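Long-range contacts in SVP1-like protein 2 (Kluyveromyces lactis, PDB 4EXV), which is a PROPPIN, a WD-repeat beta-propeller that probably binds phosphatidylinositol phosphates, such as phosphatidylinositol 3-phosphate, at membranes in autophagy and related transport: residues 216-222 / 276-280; 235-239 / 250-254. All coordinates share one frame; numbering follows the deposited sequence.

Contact 1 (216-222 / 276-280); sequences REFRRGL and EWSIC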
ATOM      1  N   ARG A 216       0.940   4.334 -18.761  1.00 65.59           N
ATOM      2  CA  ARG A 216       2.325   4.761 -18.671  1.00 68.88           C
ATOM      3  C   ARG A 216       3.174   3.587 -18.200  1.00 66.90           C
ATOM      4  O   ARG A 216       2.758   2.814 -17.339  1.00 66.10           O
ATOM      5  CB  ARG A 216       2.415   5.948 -17.687  1.00 72.31           C
ATOM      6  CG  ARG A 216       3.688   6.773 -17.718  1.00 75.53           C
ATOM      7  CD  ARG A 216       3.857   7.552 -19.016  1.00 83.25           C
ATOM      8  NE  ARG A 216       5.044   8.400 -18.945  1.00 92.02           N
ATOM      9  CZ  ARG A 216       5.060   9.605 -18.378  1.00 99.17           C
ATOM     10  NH1 ARG A 216       3.943  10.101 -17.848  1.00 96.02           N
ATOM     11  NH2 ARG A 216       6.185  10.320 -18.339  1.00 95.10           N
ATOM     12  N   GLU A 217       4.362   3.451 -18.776  1.00 68.80           N
ATOM     13  CA  GLU A 217       5.244   2.333 -18.462  1.00 61.07           C
ATOM     14  C   GLU A 217       6.654   2.819 -18.108  1.00 60.85           C
ATOM     15  O   GLU A 217       7.153   3.793 -18.663  1.00 66.70           O
ATOM     16  CB  GLU A 217       5.294   1.384 -19.651  1.00 58.05           C
ATOM     17  CG  GLU A 217       5.715  -0.016 -19.310  1.00 67.38           C
ATOM     18  CD  GLU A 217       6.209  -0.788 -20.516  1.00 74.10           C
ATOM     19  OE1 GLU A 217       5.433  -1.596 -21.086  1.00 73.17           O
ATOM     20  OE2 GLU A 217       7.389  -0.587 -20.890  1.00 81.40           O
ATOM     21  N   PHE A 218       7.302   2.140 -17.182  1.00 57.03           N
ATOM     22  CA  PHE A 218       8.599   2.595 -16.738  1.00 61.81           C
ATOM     23  C   PHE A 218       9.572   1.445 -16.632  1.00 63.20           C
ATOM     24  O   PHE A 218       9.180   0.288 -16.622  1.00 63.75           O
ATOM     25  CB  PHE A 218       8.486   3.289 -15.380  1.00 64.57           C
ATOM     26  CG  PHE A 218       7.687   4.554 -15.406  1.00 64.62           C
ATOM     27  CD1 PHE A 218       8.255   5.736 -15.861  1.00 73.69           C
ATOM     28  CD2 PHE A 218       6.377   4.573 -14.965  1.00 61.89           C
ATOM     29  CE1 PHE A 218       7.532   6.907 -15.878  1.00 70.34           C
ATOM     30  CE2 PHE A 218       5.646   5.737 -14.985  1.00 65.38           C
ATOM     31  CZ  PHE A 218       6.229   6.909 -15.438  1.00 72.63           C
ATOM     32  N   ARG A 219      10.850   1.785 -16.532  1.00 64.86           N
ATOM     33  CA  ARG A 219      11.885   0.793 -16.301  1.00 68.77           C
ATOM     34  C   ARG A 219      12.644   1.026 -14.993  1.00 69.86           C
ATOM     35  O   ARG A 219      13.183   2.108 -14.754  1.00 73.18           O
ATOM     36  CB  ARG A 219      12.855   0.780 -17.476  1.00 73.50           C
ATOM     37  CG  ARG A 219      13.182  -0.621 -17.927  1.00 80.15           C
ATOM     38  CD  ARG A 219      14.209  -0.620 -19.035  1.00 87.19           C
ATOM     39  NE  ARG A 219      13.782  -1.448 -20.157  1.00 93.08           N
ATOM     40  CZ  ARG A 219      13.680  -2.772 -20.109  1.00 93.04           C
ATOM     41  NH1 ARG A 219      13.969  -3.423 -18.981  1.00 80.52           N
ATOM     42  NH2 ARG A 219      13.283  -3.440 -21.187  1.00 91.22           N
ATOM     43  N   ARG A 220      12.685   0.013 -14.137  1.00 70.88           N
ATOM     44  CA  ARG A 220      13.456   0.118 -12.904  1.00 72.31           C
ATOM     45  C   ARG A 220      14.954  -0.113 -13.173  1.00 77.54           C
ATOM     46  O   ARG A 220      15.823   0.582 -12.628  1.00 77.22           O
ATOM     47  CB  ARG A 220      12.946  -0.861 -11.837  1.00 64.52           C
ATOM     48  CG  ARG A 220      13.815  -0.853 -10.593  1.00 72.24           C
ATOM     49  CD  ARG A 220      14.069  -2.240 -10.052  1.00 74.43           C
ATOM     50  NE  ARG A 220      14.434  -3.199 -11.095  1.00 75.12           N
ATOM     51  CZ  ARG A 220      15.680  -3.527 -11.416  1.00 76.28           C
ATOM     52  NH1 ARG A 220      16.698  -2.972 -10.782  1.00 82.31           N
ATOM     53  NH2 ARG A 220      15.899  -4.414 -12.371  1.00 80.10           N
ATOM     54  N   GLY A 221      15.246  -1.090 -14.026  1.00 71.29           N
ATOM     55  CA  GLY A 221      16.612  -1.479 -14.297  1.00 72.46           C
ATOM     56  C   GLY A 221      16.614  -2.568 -15.337  1.00 74.73           C
ATOM     57  O   GLY A 221      15.567  -2.913 -15.882  1.00 76.62           O
ATOM     58  N   LEU A 222      17.783  -3.126 -15.615  1.00 77.19           N
ATOM     59  CA  LEU A 222      17.879  -4.117 -16.682  1.00 83.95           C
ATOM     60  C   LEU A 222      17.767  -5.562 -16.170  1.00 83.20           C
ATOM     61  O   LEU A 222      17.098  -6.400 -16.788  1.00 79.84           O
ATOM     62  CB  LEU A 222      19.165  -3.899 -17.492  1.00 85.87           C
ATOM     63  CG  LEU A 222      19.286  -2.553 -18.229  1.00 76.99           C
ATOM     64  CD1 LEU A 222      20.716  -2.349 -18.710  1.00 71.95           C
ATOM     65  CD2 LEU A 222      18.272  -2.409 -19.394  1.00 73.79           C
ATOM     66  N   GLU A 276      10.728   4.573 -20.245  1.00 68.27           N
ATOM     67  CA  GLU A 276      11.051   5.769 -19.431  1.00 77.28           C
ATOM     68  C   GLU A 276      11.564   5.434 -18.018  1.00 71.69           C
ATOM     69  O   GLU A 276      11.117   4.477 -17.389  1.00 69.56           O
ATOM     70  CB  GLU A 276       9.860   6.736 -19.350  1.00 70.95           C
ATOM     71  CG  GLU A 276      10.217   8.111 -18.760  1.00 80.54           C
ATOM     72  CD  GLU A 276       8.987   8.915 -18.315  1.00 92.05           C
ATOM     73  OE1 GLU A 276       7.860   8.533 -18.712  1.00 96.59           O
ATOM     74  OE2 GLU A 276       9.142   9.920 -17.569  1.00 81.65           O
ATOM     75  N   TRP A 277      12.490   6.244 -17.517  1.00 69.71           N
ATOM     76  CA  TRP A 277      13.249   5.894 -16.304  1.00 71.50           C
ATOM     77  C   TRP A 277      12.948   6.726 -15.056  1.00 71.68           C
ATOM     78  O   TRP A 277      12.245   7.745 -15.109  1.00 69.86           O
ATOM     79  CB  TRP A 277      14.761   5.904 -16.597  1.00 70.87           C
ATOM     80  CG  TRP A 277      15.098   4.871 -17.600  1.00 74.14           C
ATOM     81  CD1 TRP A 277      14.763   4.875 -18.928  1.00 77.81           C
ATOM     82  CD2 TRP A 277      15.789   3.644 -17.363  1.00 74.20           C
ATOM     83  NE1 TRP A 277      15.218   3.728 -19.534  1.00 78.35           N
ATOM     84  CE2 TRP A 277      15.849   2.954 -18.591  1.00 75.13           C
ATOM     85  CE3 TRP A 277      16.368   3.061 -16.233  1.00 74.80           C
ATOM     86  CZ2 TRP A 277      16.466   1.711 -18.718  1.00 76.67           C
ATOM     87  CZ3 TRP A 277      16.983   1.826 -16.363  1.00 75.99           C
ATOM     88  CH2 TRP A 277      17.023   1.165 -17.596  1.00 73.53           C
ATOM     89  N   SER A 278      13.474   6.268 -13.922  1.00 70.75           N
ATOM     90  CA  SER A 278      13.329   7.023 -12.692  1.00 66.69           C
ATOM     91  C   SER A 278      13.902   8.420 -12.950  1.00 67.59           C
ATOM     92  O   SER A 278      14.841   8.564 -13.742  1.00 68.03           O
ATOM     93  CB  SER A 278      14.019   6.315 -11.517  1.00 63.68           C
ATOM     94  OG  SER A 278      15.438   6.349 -11.625  1.00 69.37           O
ATOM     95  N   ILE A 279      13.300   9.440 -12.325  1.00 65.69           N
ATOM     96  CA  ILE A 279      13.815  10.806 -12.383  1.00 59.70           C
ATOM     97  C   ILE A 279      14.981  10.927 -11.422  1.00 60.41           C
ATOM     98  O   ILE A 279      15.846  11.793 -11.570  1.00 68.59           O
ATOM     99  CB  ILE A 279      12.764  11.875 -12.015  1.00 59.55           C
ATOM    100  CG1 ILE A 279      11.911  11.416 -10.828  1.00 61.96           C
ATOM    101  CG2 ILE A 279      11.908  12.224 -13.205  1.00 54.18           C
ATOM    102  CD1 ILE A 279      11.037  12.513 -10.272  1.00 59.08           C
ATOM    103  N   CYS A 280      14.983  10.060 -10.424  1.00 58.53           N
ATOM    104  CA  CYS A 280      16.142   9.914  -9.554  1.00 63.47           C
ATOM    105  C   CYS A 280      16.065   8.644  -8.716  1.00 63.87           C
ATOM    106  O   CYS A 280      15.001   8.035  -8.560  1.00 63.63           O
ATOM    107  CB  CYS A 280      16.337  11.143  -8.669  1.00 61.58           C
ATOM    108  SG  CYS A 280      15.005  11.419  -7.491  1.00 74.29           S
TER
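R216 meets E276 in a salt bridge between NH2 and OE1, and NE adds a weak hydrogen bond to the same oxygen, which comes in at the edge of the guanidinium. With CG anti to the backbone N (chi1 -165°), the arginine bends at chi2 to bring its head group there, guanidinium and carboxylate only 21° from coplanar. With an alanine in its place, the E276 carboxylate would probably lose its positive mate, and the F218 ring, whose CZ sits against one guanidinium face, part of its cover. F218 runs alongside E276, with OE2 in the plane of its ring at the edge. Next, R219 N gives a hydrogen bond of 2.8 Å to E276 O, while its CB packs on one face of W277 in a CH-pi contact, 3.9 Å from the centroid of the six-membered ring. G221 CA and, at the indole edge, L222 CD2 continue the contact along W277. Residues 218-221 spell FRRG, the PROPPIN phosphoinositide-binding motif; R220 turns away from the contact, hydrogen-bonds G201 and binds a sulfate, consistent with a phosphate site. Strand 214-219 is the outer edge of its sheet, bordered inward by strand 203-208, and here it receives the loop that leads into strand 280-283.

Contact 2 (235-239 / 250-254); sequences DGSKL and VFEVF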
ATOM      1  N   ASP A 235       0.124  14.023  -4.000  1.00 72.59           N
ATOM      2  CA  ASP A 235      -0.019  14.524  -5.366  1.00 68.12           C
ATOM      3  C   ASP A 235      -0.711  13.587  -6.320  1.00 69.25           C
ATOM      4  O   ASP A 235      -1.656  13.962  -6.992  1.00 70.60           O
ATOM      5  CB  ASP A 235       1.383  14.706  -5.944  1.00 70.59           C
ATOM      6  CG  ASP A 235       1.666  16.120  -6.313  1.00 75.55           C
ATOM      7  OD1 ASP A 235       0.851  16.981  -5.922  1.00 82.16           O
ATOM      8  OD2 ASP A 235       2.700  16.375  -6.966  1.00 77.45           O
ATOM      9  N   GLY A 236      -0.178  12.374  -6.412  1.00 65.35           N
ATOM     10  CA  GLY A 236      -0.593  11.434  -7.424  1.00 66.60           C
ATOM     11  C   GLY A 236       0.329  11.494  -8.622  1.00 68.06           C
ATOM     12  O   GLY A 236       0.174  10.737  -9.579  1.00 69.34           O
ATOM     13  N   SER A 237       1.304  12.399  -8.541  1.00 70.86           N
ATOM     14  CA  SER A 237       2.194  12.730  -9.658  1.00 66.97           C
ATOM     15  C   SER A 237       3.396  11.799  -9.746  1.00 67.91           C
ATOM     16  O   SER A 237       3.962  11.593 -10.817  1.00 66.78           O
ATOM     17  CB  SER A 237       2.717  14.155  -9.485  1.00 64.69           C
ATOM     18  OG  SER A 237       3.334  14.283  -8.222  1.00 64.10           O
ATOM     19  N   LYS A 238       3.796  11.257  -8.601  1.00 71.96           N
ATOM     20  CA  LYS A 238       5.017  10.472  -8.526  1.00 66.66           C
ATOM     21  C   LYS A 238       4.818   9.133  -7.842  1.00 64.52           C
ATOM     22  O   LYS A 238       3.850   8.938  -7.097  1.00 63.13           O
ATOM     23  CB  LYS A 238       6.106  11.272  -7.813  1.00 61.10           C
ATOM     24  CG  LYS A 238       6.216  12.670  -8.344  1.00 63.68           C
ATOM     25  CD  LYS A 238       7.523  13.325  -7.940  1.00 66.15           C
ATOM     26  CE  LYS A 238       7.359  14.843  -7.919  1.00 73.20           C
ATOM     27  NZ  LYS A 238       6.600  15.348  -9.115  1.00 68.03           N
ATOM     28  N   LEU A 239       5.757   8.225  -8.102  1.00 57.70           N
ATOM     29  CA  LEU A 239       5.724   6.892  -7.525  1.00 60.22           C
ATOM     30  C   LEU A 239       7.097   6.436  -7.042  1.00 60.17           C
ATOM     31  O   LEU A 239       8.076   6.492  -7.775  1.00 61.15           O
ATOM     32  CB  LEU A 239       5.194   5.903  -8.549  1.00 61.67           C
ATOM     33  CG  LEU A 239       5.077   4.463  -8.080  1.00 61.00           C
ATOM     34  CD1 LEU A 239       3.764   4.269  -7.334  1.00 60.42           C
ATOM     35  CD2 LEU A 239       5.143   3.584  -9.307  1.00 57.68           C
ATOM     36  N   VAL A 250      12.338   6.926  -7.711  1.00 66.09           N
ATOM     37  CA  VAL A 250      11.169   7.777  -7.937  1.00 61.48           C
ATOM     38  C   VAL A 250      10.902   7.987  -9.428  1.00 58.93           C
ATOM     39  O   VAL A 250      11.810   8.283 -10.189  1.00 61.45           O
ATOM     40  CB  VAL A 250      11.333   9.156  -7.291  1.00 60.86           C
ATOM     41  CG1 VAL A 250      10.081   9.986  -7.515  1.00 54.08           C
ATOM     42  CG2 VAL A 250      11.653   9.012  -5.811  1.00 61.74           C
ATOM     43  N   PHE A 251       9.648   7.835  -9.830  1.00 61.12           N
ATOM     44  CA  PHE A 251       9.243   8.046 -11.215  1.00 64.15           C
ATOM     45  C   PHE A 251       8.286   9.220 -11.317  1.00 67.47           C
ATOM     46  O   PHE A 251       7.433   9.406 -10.445  1.00 66.26           O
ATOM     47  CB  PHE A 251       8.548   6.798 -11.749  1.00 60.81           C
ATOM     48  CG  PHE A 251       9.400   5.570 -11.694  1.00 68.01           C
ATOM     49  CD1 PHE A 251      10.226   5.233 -12.774  1.00 63.06           C
ATOM     50  CD2 PHE A 251       9.386   4.750 -10.559  1.00 67.47           C
ATOM     51  CE1 PHE A 251      11.017   4.101 -12.733  1.00 65.10           C
ATOM     52  CE2 PHE A 251      10.180   3.608 -10.495  1.00 67.48           C
ATOM     53  CZ  PHE A 251      11.001   3.279 -11.590  1.00 72.59           C
ATOM     54  N   GLU A 252       8.421  10.018 -12.373  1.00 71.39           N
ATOM     55  CA  GLU A 252       7.438  11.074 -12.624  1.00 67.64           C
ATOM     56  C   GLU A 252       6.342  10.588 -13.568  1.00 70.14           C
ATOM     57  O   GLU A 252       6.507  10.561 -14.795  1.00 69.72           O
ATOM     58  CB  GLU A 252       8.089  12.346 -13.159  1.00 66.44           C
ATOM     59  CG  GLU A 252       7.116  13.497 -13.314  1.00 68.34           C
ATOM     60  CD  GLU A 252       7.787  14.778 -13.792  1.00 73.70           C
ATOM     61  OE1 GLU A 252       8.336  14.788 -14.917  1.00 77.75           O
ATOM     62  OE2 GLU A 252       7.766  15.779 -13.042  1.00 71.63           O
ATOM     63  N   VAL A 253       5.223  10.196 -12.970  1.00 68.89           N
ATOM     64  CA  VAL A 253       4.089   9.656 -13.705  1.00 69.47           C
ATOM     65  C   VAL A 253       3.398  10.738 -14.526  1.00 67.84           C
ATOM     66  O   VAL A 253       3.176  10.564 -15.714  1.00 71.74           O
ATOM     67  CB  VAL A 253       3.095   9.010 -12.732  1.00 69.16           C
ATOM     68  CG1 VAL A 253       2.031   8.234 -13.488  1.00 69.97           C
ATOM     69  CG2 VAL A 253       3.848   8.110 -11.769  1.00 61.07           C
ATOM     70  N   PHE A 254       3.069  11.852 -13.876  1.00 67.46           N
ATOM     71  CA  PHE A 254       2.552  13.039 -14.553  1.00 71.46           C
ATOM     72  C   PHE A 254       3.300  14.287 -14.078  1.00 73.42           C
ATOM     73  O   PHE A 254       3.582  14.417 -12.887  1.00 72.21           O
ATOM     74  CB  PHE A 254       1.066  13.241 -14.254  1.00 72.84           C
ATOM     75  CG  PHE A 254       0.237  11.997 -14.402  1.00 79.65           C
ATOM     76  CD1 PHE A 254      -0.222  11.597 -15.650  1.00 77.23           C
ATOM     77  CD2 PHE A 254      -0.102  11.237 -13.293  1.00 74.15           C
ATOM     78  CE1 PHE A 254      -0.991  10.464 -15.789  1.00 67.61           C
ATOM     79  CE2 PHE A 254      -0.869  10.105 -13.428  1.00 70.45           C
ATOM     80  CZ  PHE A 254      -1.313   9.717 -14.679  1.00 70.69           C
TER
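L239 and F251 exchange both of their backbone hydrogen bonds, as a hydrogen-bonded antiparallel pair: L239 N to F251 O is 3.1 Å and F251 N to L239 O is 2.9 Å. The neighbouring pair, K238 with E252, is non-hydrogen-bonded, and there K238 CA leans on F251 O in a CA-H...O contact. Beyond it, where the strand pairing ends, S237 O takes two N-H groups, F254 N at 3.2 Å (N-H...O 163°) and, weakly, V253 N. Within 235-239, S237 OG is hydrogen-bonded to D235 OD2, which it meets on the anti side and 22° out of the carboxylate plane; OG stands between backbone N and carbonyl carbon (chi1 55°), and the bond ties the turn across G236, whose positive phi suits glycine.

Charge contributes less. K238 and E252 lie on one face of the sheet, but NZ stays 4.1 Å from OE2, beyond a salt bridge, an attraction at most modest.

Among apolar contacts, V253 CG2 touches L239 CB at 4.1 Å, and V250 CG1 nears K238 CB. Of a different kind is the F254 ring, whose edge meets the carbonyl oxygen of G236 in plane, with F254 CD2 3.8 Å from G236 O.

The two segments form the open end of the beta hairpin of strands 238-243 and 247-252, the middle pair of a propeller blade. L239 and V253 rest on W232 of strand 227-232, L239 and F251 reach I204 in the preceding blade, and S237 and F254 meet N259 of helix 256-260.

Overall arrangement
From the N terminus, the chain reaches strand 214-219, the outer strand of one propeller blade, then builds the first three strands of the next. Contact 2 closes a short hairpin loop between 239 and 250 and is nested inside the much longer loop that contact 1 closes between 222 and 276. That longer loop also includes helix 256-260 and the unmodelled residues 271-275. The contacts touch directly: I279 N and V250 O, and C280 O and V250 N, are probable backbone hydrogen bonds adding strand 280-283 to the hairpin, while the F218 and F251 rings meet. Contact 2 therefore holds within a blade, and contact 1 bridges adjacent blades.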